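PDB 2B0R: possible adenyl cyclase-associated protein from Cryptosporidium parvum, which probably binds and sequesters monomeric actin through its C-terminal beta-helical domain. Local coordinates for residues 105-119 with 124-138. Sequence-based numbering, arbitrary orientation.
Sequences LVNGVISSIEIVNCD and QMTGIVPTISLDKSN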
ATOM      1  N   LEU A 105      -9.226  -3.535  22.439  1.00 51.60           N
ATOM      2  CA  LEU A 105      -9.735  -2.396  23.169  1.00 50.76           C
ATOM      3  C   LEU A 105      -8.596  -1.866  23.959  1.00 48.24           C
ATOM      4  O   LEU A 105      -7.922  -2.613  24.647  1.00 50.06           O
ATOM      5  CB  LEU A 105     -10.897  -2.775  24.085  1.00 52.28           C
ATOM      6  CG  LEU A 105     -11.649  -1.618  24.780  1.00 53.88           C
ATOM      7  CD1 LEU A 105     -12.693  -0.977  23.879  1.00 52.38           C
ATOM      8  CD2 LEU A 105     -12.334  -2.111  26.065  1.00 53.83           C
ATOM      9  N   VAL A 106      -8.349  -0.567  23.840  1.00 46.82           N
ATOM     10  CA  VAL A 106      -7.232   0.067  24.544  1.00 43.47           C
ATOM     11  C   VAL A 106      -7.671   1.335  25.246  1.00 46.18           C
ATOM     12  O   VAL A 106      -8.674   1.974  24.879  1.00 48.21           O
ATOM     13  CB  VAL A 106      -6.015   0.370  23.608  1.00 41.99           C
ATOM     14  CG1 VAL A 106      -5.517  -0.892  22.904  1.00 37.94           C
ATOM     15  CG2 VAL A 106      -6.331   1.461  22.615  1.00 38.04           C
ATOM     16  N   ASN A 107      -6.933   1.688  26.280  1.00 48.32           N
ATOM     17  CA  ASN A 107      -7.138   2.950  26.959  1.00 47.56           C
ATOM     18  C   ASN A 107      -6.618   4.112  26.069  1.00 47.56           C
ATOM     19  O   ASN A 107      -7.386   4.759  25.328  1.00 50.11           O
ATOM     20  CB  ASN A 107      -6.429   2.908  28.297  1.00 47.74           C
ATOM     21  CG  ASN A 107      -6.710   4.114  29.140  1.00 49.46           C
ATOM     22  OD1 ASN A 107      -7.121   5.159  28.648  1.00 51.93           O
ATOM     23  ND2 ASN A 107      -6.465   3.989  30.416  1.00 49.66           N
ATOM     24  N   GLY A 108      -5.323   4.364  26.150  1.00 44.13           N
ATOM     25  CA  GLY A 108      -4.677   5.238  25.210  1.00 43.41           C
ATOM     26  C   GLY A 108      -3.184   5.048  25.233  1.00 42.84           C
ATOM     27  O   GLY A 108      -2.672   4.172  25.927  1.00 41.50           O
ATOM     28  N   VAL A 109      -2.478   5.883  24.475  1.00 42.69           N
ATOM     29  CA  VAL A 109      -0.999   5.870  24.482  1.00 40.18           C
ATOM     30  C   VAL A 109      -0.372   7.270  24.570  1.00 40.31           C
ATOM     31  O   VAL A 109      -0.957   8.256  24.181  1.00 42.85           O
ATOM     32  CB  VAL A 109      -0.436   5.102  23.258  1.00 41.72           C
ATOM     33  CG1 VAL A 109      -0.923   3.663  23.278  1.00 44.53           C
ATOM     34  CG2 VAL A 109      -0.877   5.735  21.988  1.00 36.47           C
ATOM     35  N   ILE A 110       0.825   7.342  25.114  1.00 44.33           N
ATOM     36  CA  ILE A 110       1.586   8.562  25.126  1.00 44.35           C
ATOM     37  C   ILE A 110       1.928   8.944  23.682  1.00 47.70           C
ATOM     38  O   ILE A 110       1.740  10.094  23.256  1.00 47.90           O
ATOM     39  CB  ILE A 110       2.877   8.405  26.004  1.00 48.26           C
ATOM     40  CG1 ILE A 110       2.505   8.278  27.499  1.00 48.18           C
ATOM     41  CG2 ILE A 110       3.891   9.584  25.761  1.00 43.63           C
ATOM     42  CD1 ILE A 110       1.883   9.561  28.088  1.00 43.33           C
ATOM     43  N   SER A 111       2.402   7.989  22.902  1.00 48.51           N
ATOM     44  CA  SER A 111       2.804   8.363  21.549  1.00 50.17           C
ATOM     45  C   SER A 111       1.973   7.668  20.492  1.00 49.62           C
ATOM     46  O   SER A 111       1.019   8.263  19.956  1.00 51.76           O
ATOM     47  CB  SER A 111       4.312   8.181  21.337  1.00 45.60           C
ATOM     48  OG  SER A 111       4.706   6.932  21.850  1.00 50.09           O
ATOM     49  N   SER A 112       2.275   6.410  20.195  1.00 47.56           N
ATOM     50  CA  SER A 112       1.632   5.828  19.041  1.00 47.94           C
ATOM     51  C   SER A 112       1.216   4.355  19.151  1.00 45.81           C
ATOM     52  O   SER A 112       1.698   3.621  20.006  1.00 47.81           O
ATOM     53  CB  SER A 112       2.544   6.026  17.833  1.00 47.40           C
ATOM     54  OG  SER A 112       3.604   5.106  17.920  1.00 48.90           O
ATOM     55  N   ILE A 113       0.311   3.939  18.268  1.00 42.68           N
ATOM     56  CA  ILE A 113       0.082   2.521  18.054  1.00 42.50           C
ATOM     57  C   ILE A 113       0.520   2.189  16.657  1.00 42.86           C
ATOM     58  O   ILE A 113       0.158   2.863  15.686  1.00 47.52           O
ATOM     59  CB  ILE A 113      -1.401   2.119  18.250  1.00 41.11           C
ATOM     60  CG1 ILE A 113      -1.820   2.365  19.706  1.00 37.15           C
ATOM     61  CG2 ILE A 113      -1.626   0.631  17.811  1.00 40.27           C
ATOM     62  CD1 ILE A 113      -3.266   2.498  19.880  1.00 37.13           C
ATOM     63  N   GLU A 114       1.298   1.145  16.562  1.00 42.13           N
ATOM     64  CA  GLU A 114       1.902   0.760  15.338  1.00 47.27           C
ATOM     65  C   GLU A 114       1.284  -0.556  14.912  1.00 46.95           C
ATOM     66  O   GLU A 114       1.319  -1.567  15.666  1.00 44.51           O
ATOM     67  CB  GLU A 114       3.384   0.582  15.589  1.00 53.78           C
ATOM     68  CG  GLU A 114       4.280   0.690  14.382  1.00 63.17           C
ATOM     69  CD  GLU A 114       5.749   0.849  14.802  1.00 68.71           C
ATOM     70  OE1 GLU A 114       6.630   0.275  14.115  1.00 70.42           O
ATOM     71  OE2 GLU A 114       6.012   1.535  15.839  1.00 69.43           O
ATOM     72  N   ILE A 115       0.705  -0.555  13.716  1.00 43.76           N
ATOM     73  CA  ILE A 115       0.092  -1.775  13.185  1.00 44.11           C
ATOM     74  C   ILE A 115       0.853  -2.220  11.928  1.00 43.10           C
ATOM     75  O   ILE A 115       0.967  -1.478  10.966  1.00 44.54           O
ATOM     76  CB  ILE A 115      -1.464  -1.611  12.998  1.00 42.43           C
ATOM     77  CG1 ILE A 115      -2.074  -1.045  14.295  1.00 43.16           C
ATOM     78  CG2 ILE A 115      -2.089  -2.937  12.637  1.00 41.51           C
ATOM     79  CD1 ILE A 115      -3.566  -0.952  14.348  1.00 43.58           C
ATOM     80  N   VAL A 116       1.415  -3.410  11.973  1.00 43.94           N
ATOM     81  CA  VAL A 116       2.224  -3.913  10.853  1.00 47.74           C
ATOM     82  C   VAL A 116       1.823  -5.320  10.425  1.00 47.37           C
ATOM     83  O   VAL A 116       1.729  -6.246  11.263  1.00 48.20           O
ATOM     84  CB  VAL A 116       3.732  -3.979  11.200  1.00 49.23           C
ATOM     85  CG1 VAL A 116       4.542  -4.262   9.929  1.00 48.51           C
ATOM     86  CG2 VAL A 116       4.183  -2.710  11.822  1.00 48.88           C
ATOM     87  N   ASN A 117       1.624  -5.492   9.121  1.00 49.74           N
ATOM     88  CA  ASN A 117       1.310  -6.809   8.555  1.00 52.41           C
ATOM     89  C   ASN A 117       0.108  -7.435   9.265  1.00 53.35           C
ATOM     90  O   ASN A 117       0.191  -8.579   9.766  1.00 55.30           O
ATOM     91  CB  ASN A 117       2.527  -7.742   8.658  1.00 56.90           C
ATOM     92  CG  ASN A 117       2.486  -8.860   7.648  1.00 62.91           C
ATOM     93  OD1 ASN A 117       2.275 -10.031   7.996  1.00 65.01           O
ATOM     94  ND2 ASN A 117       2.694  -8.512   6.375  1.00 65.33           N
ATOM     95  N   CYS A 118      -0.997  -6.690   9.344  1.00 47.75           N
ATOM     96  CA  CYS A 118      -2.174  -7.232   9.972  1.00 49.72           C
ATOM     97  C   CYS A 118      -3.348  -7.280   9.016  1.00 50.56           C
ATOM     98  O   CYS A 118      -3.426  -6.482   8.087  1.00 51.09           O
ATOM     99  CB  CYS A 118      -2.540  -6.416  11.206  1.00 51.81           C
ATOM    100  SG  CYS A 118      -1.469  -6.701  12.547  1.00 51.75           S
ATOM    101  N   ASP A 119      -4.274  -8.199   9.264  1.00 50.37           N
ATOM    102  CA  ASP A 119      -5.471  -8.289   8.455  1.00 54.44           C
ATOM    103  C   ASP A 119      -6.684  -8.430   9.345  1.00 54.76           C
ATOM    104  O   ASP A 119      -6.625  -9.089  10.383  1.00 54.73           O
ATOM    105  CB  ASP A 119      -5.378  -9.448   7.447  1.00 58.71           C
ATOM    106  CG  ASP A 119      -4.324  -9.207   6.379  1.00 63.70           C
ATOM    107  OD1 ASP A 119      -3.233  -9.826   6.431  1.00 64.71           O
ATOM    108  OD2 ASP A 119      -4.584  -8.356   5.499  1.00 68.15           O
ATOM    109  N   GLN A 124     -10.275  -0.174  19.113  1.00 45.17           N
ATOM    110  CA  GLN A 124     -11.039   0.854  19.780  1.00 48.33           C
ATOM    111  C   GLN A 124     -10.298   1.386  20.984  1.00 48.85           C
ATOM    112  O   GLN A 124      -9.672   0.632  21.713  1.00 50.04           O
ATOM    113  CB  GLN A 124     -12.410   0.329  20.207  1.00 48.27           C
ATOM    114  CG  GLN A 124     -13.222   1.337  21.064  1.00 50.91           C
ATOM    115  CD  GLN A 124     -14.717   1.008  21.151  1.00 51.70           C
ATOM    116  OE1 GLN A 124     -15.105  -0.151  21.155  1.00 51.94           O
ATOM    117  NE2 GLN A 124     -15.551   2.042  21.216  1.00 51.66           N
ATOM    118  N   MET A 125     -10.390   2.692  21.184  1.00 50.14           N
ATOM    119  CA  MET A 125      -9.760   3.360  22.299  1.00 54.99           C
ATOM    120  C   MET A 125     -10.832   4.002  23.168  1.00 54.48           C
ATOM    121  O   MET A 125     -11.855   4.435  22.662  1.00 54.36           O
ATOM    122  CB  MET A 125      -8.807   4.441  21.769  1.00 53.80           C
ATOM    123  CG  MET A 125      -9.545   5.607  21.133  1.00 56.47           C
ATOM    124  SD  MET A 125      -8.554   6.840  20.271  1.00 57.11           S
ATOM    125  CE  MET A 125      -8.159   5.964  18.752  1.00 53.84           C
ATOM    126  N   THR A 126     -10.596   4.083  24.471  1.00 55.59           N
ATOM    127  CA  THR A 126     -11.509   4.856  25.331  1.00 55.79           C
ATOM    128  C   THR A 126     -10.909   6.189  25.690  1.00 57.23           C
ATOM    129  O   THR A 126     -11.628   7.081  26.153  1.00 56.40           O
ATOM    130  CB  THR A 126     -11.809   4.182  26.661  1.00 51.10           C
ATOM    131  OG1 THR A 126     -10.575   3.958  27.348  1.00 51.76           O
ATOM    132  CG2 THR A 126     -12.546   2.879  26.467  1.00 48.94           C
ATOM    133  N   GLY A 127      -9.589   6.313  25.509  1.00 57.65           N
ATOM    134  CA  GLY A 127      -8.864   7.538  25.875  1.00 58.75           C
ATOM    135  C   GLY A 127      -8.175   8.237  24.708  1.00 60.31           C
ATOM    136  O   GLY A 127      -8.748   8.365  23.617  1.00 59.23           O
ATOM    137  N   ILE A 128      -6.949   8.695  24.943  1.00 58.91           N
ATOM    138  CA  ILE A 128      -6.195   9.389  23.917  1.00 61.12           C
ATOM    139  C   ILE A 128      -5.193   8.474  23.182  1.00 55.58           C
ATOM    140  O   ILE A 128      -4.395   7.752  23.801  1.00 52.50           O
ATOM    141  CB  ILE A 128      -5.428  10.653  24.473  1.00 62.41           C
ATOM    142  CG1 ILE A 128      -6.252  11.405  25.525  1.00 65.85           C
ATOM    143  CG2 ILE A 128      -5.048  11.604  23.308  1.00 62.16           C
ATOM    144  CD1 ILE A 128      -5.415  12.504  26.390  1.00 66.74           C
ATOM    145  N   VAL A 129      -5.247   8.525  21.854  1.00 52.19           N
ATOM    146  CA  VAL A 129      -4.198   7.943  21.008  1.00 49.71           C
ATOM    147  C   VAL A 129      -3.747   9.013  20.023  1.00 47.13           C
ATOM    148  O   VAL A 129      -4.458   9.315  19.087  1.00 48.92           O
ATOM    149  CB  VAL A 129      -4.655   6.650  20.274  1.00 48.29           C
ATOM    150  CG1 VAL A 129      -3.538   6.148  19.381  1.00 49.32           C
ATOM    151  CG2 VAL A 129      -5.059   5.534  21.277  1.00 45.53           C
ATOM    152  N   PRO A 130      -2.594   9.653  20.285  1.00 46.48           N
ATOM    153  CA  PRO A 130      -2.150  10.766  19.402  1.00 46.01           C
ATOM    154  C   PRO A 130      -1.940  10.355  17.923  1.00 48.18           C
ATOM    155  O   PRO A 130      -2.437  11.047  17.004  1.00 48.72           O
ATOM    156  CB  PRO A 130      -0.829  11.231  20.034  1.00 41.19           C
ATOM    157  CG  PRO A 130      -0.885  10.734  21.470  1.00 43.34           C
ATOM    158  CD  PRO A 130      -1.680   9.435  21.424  1.00 42.80           C
ATOM    159  N   THR A 131      -1.289   9.202  17.727  1.00 45.03           N
ATOM    160  CA  THR A 131      -0.780   8.757  16.439  1.00 41.11           C
ATOM    161  C   THR A 131      -1.059   7.278  16.244  1.00 39.62           C
ATOM    162  O   THR A 131      -0.799   6.460  17.151  1.00 40.93           O
ATOM    163  CB  THR A 131       0.799   8.945  16.433  1.00 41.33           C
ATOM    164  OG1 THR A 131       1.093  10.330  16.434  1.00 41.81           O
ATOM    165  CG2 THR A 131       1.467   8.310  15.250  1.00 38.98           C
ATOM    166  N   ILE A 132      -1.540   6.913  15.066  1.00 37.55           N
ATOM    167  CA  ILE A 132      -1.578   5.502  14.657  1.00 39.55           C
ATOM    168  C   ILE A 132      -0.895   5.300  13.306  1.00 41.83           C
ATOM    169  O   ILE A 132      -1.049   6.100  12.375  1.00 37.70           O
ATOM    170  CB  ILE A 132      -3.017   4.943  14.520  1.00 37.85           C
ATOM    171  CG1 ILE A 132      -3.773   5.035  15.838  1.00 37.24           C
ATOM    172  CG2 ILE A 132      -2.995   3.460  13.978  1.00 36.56           C
ATOM    173  CD1 ILE A 132      -5.283   4.701  15.683  1.00 39.58           C
ATOM    174  N   SER A 133      -0.173   4.198  13.188  1.00 44.94           N
ATOM    175  CA  SER A 133       0.497   3.911  11.946  1.00 45.50           C
ATOM    176  C   SER A 133       0.120   2.536  11.422  1.00 45.00           C
ATOM    177  O   SER A 133       0.176   1.528  12.150  1.00 46.68           O
ATOM    178  CB  SER A 133       2.023   4.115  12.107  1.00 42.19           C
ATOM    179  OG  SER A 133       2.722   3.011  11.610  1.00 48.93           O
ATOM    180  N   LEU A 134      -0.294   2.513  10.159  1.00 45.40           N
ATOM    181  CA  LEU A 134      -0.711   1.279   9.494  1.00 48.65           C
ATOM    182  C   LEU A 134       0.167   1.008   8.308  1.00 48.08           C
ATOM    183  O   LEU A 134       0.262   1.826   7.395  1.00 51.78           O
ATOM    184  CB  LEU A 134      -2.148   1.384   8.987  1.00 47.12           C
ATOM    185  CG  LEU A 134      -3.268   1.835   9.903  1.00 48.63           C
ATOM    186  CD1 LEU A 134      -4.550   1.751   9.136  1.00 49.29           C
ATOM    187  CD2 LEU A 134      -3.349   0.983  11.144  1.00 48.78           C
ATOM    188  N   ASP A 135       0.779  -0.157   8.301  1.00 44.97           N
ATOM    189  CA  ASP A 135       1.708  -0.514   7.264  1.00 46.02           C
ATOM    190  C   ASP A 135       1.489  -1.971   6.820  1.00 46.59           C
ATOM    191  O   ASP A 135       1.445  -2.882   7.663  1.00 48.42           O
ATOM    192  CB  ASP A 135       3.146  -0.264   7.762  1.00 49.94           C
ATOM    193  CG  ASP A 135       4.191  -0.828   6.818  1.00 55.32           C
ATOM    194  OD1 ASP A 135       4.849  -1.826   7.188  1.00 57.78           O
ATOM    195  OD2 ASP A 135       4.333  -0.296   5.694  1.00 56.86           O
ATOM    196  N   LYS A 136       1.323  -2.186   5.509  1.00 47.25           N
ATOM    197  CA  LYS A 136       1.028  -3.535   4.953  1.00 49.85           C
ATOM    198  C   LYS A 136      -0.110  -4.241   5.691  1.00 50.57           C
ATOM    199  O   LYS A 136       0.050  -5.363   6.173  1.00 52.60           O
ATOM    200  CB  LYS A 136       2.267  -4.445   4.963  1.00 51.63           C
ATOM    201  CG  LYS A 136       3.438  -3.949   4.146  1.00 57.16           C
ATOM    202  CD  LYS A 136       4.639  -4.844   4.365  1.00 59.68           C
ATOM    203  CE  LYS A 136       5.877  -4.246   3.748  1.00 66.32           C
ATOM    204  NZ  LYS A 136       7.006  -4.197   4.739  1.00 69.14           N
ATOM    205  N   SER A 137      -1.254  -3.591   5.783  1.00 49.70           N
ATOM    206  CA  SER A 137      -2.332  -4.160   6.538  1.00 52.11           C
ATOM    207  C   SER A 137      -3.647  -3.979   5.797  1.00 52.62           C
ATOM    208  O   SER A 137      -3.775  -3.054   4.992  1.00 51.34           O
ATOM    209  CB  SER A 137      -2.376  -3.523   7.947  1.00 53.87           C
ATOM    210  OG  SER A 137      -1.274  -3.936   8.762  1.00 50.19           O
ATOM    211  N   ASN A 138      -4.637  -4.844   6.071  1.00 53.96           N
ATOM    212  CA  ASN A 138      -5.931  -4.768   5.338  1.00 56.41           C
ATOM    213  C   ASN A 138      -7.188  -4.953   6.188  1.00 54.97           C
ATOM    214  O   ASN A 138      -7.209  -5.770   7.117  1.00 54.19           O
ATOM    215  CB  ASN A 138      -5.933  -5.741   4.151  1.00 59.60           C
ATOM    216  CG  ASN A 138      -4.616  -5.714   3.376  1.00 62.71           C
ATOM    217  OD1 ASN A 138      -4.354  -4.786   2.592  1.00 65.12           O
ATOM    218  ND2 ASN A 138      -3.773  -6.714   3.611  1.00 59.45           N
TER
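Ile115 lies alongside Leu134 between successive coils of a parallel beta-helix, both pointing into the interior, and Leu134 CD2 fits against its neighbour's flank, 3.7 Å from both Ile115 CB and Ile115 CD1. Ile115, Ile113 and Leu105 bury the most surface here. Ile113 instead meets Val129 nearly at right angles. With CG1 beside its backbone N (chi1 -64°) and the chain extended beyond, Ile113 CD1 packs against both methyls of Val129, 3.7 Å from Val129 CG1. On the second sheet Leu105 CD1 lies along the Gln124 chain from CB to the amide, 3.7 Å from Gln124 CG.

Strands 112-116 and 131-135 run in parallel register, bonded alternately from Ile113 N to Asn117 N. At the following turn Ser137 OG takes over: it accepts Cys118 N at 2.8 Å and donates to Asp135 O, which also receives Asn117 N. One residue on, Asn138 ND2 reaches the syn lone pair of Asp119 OD2, with amide and carboxylate nearly coplanar, while Asp119 OD1 pairs with Arg35 and Asn138 OD1 hydrogen-bonds Ser159.

Strand 93-100 flanks 112-116 and strand 152-156 continues the sheet beyond 131-135; from the opposing sheet, Leu123 packs on Ile113 and Ile132, and Ile142 on Ile132.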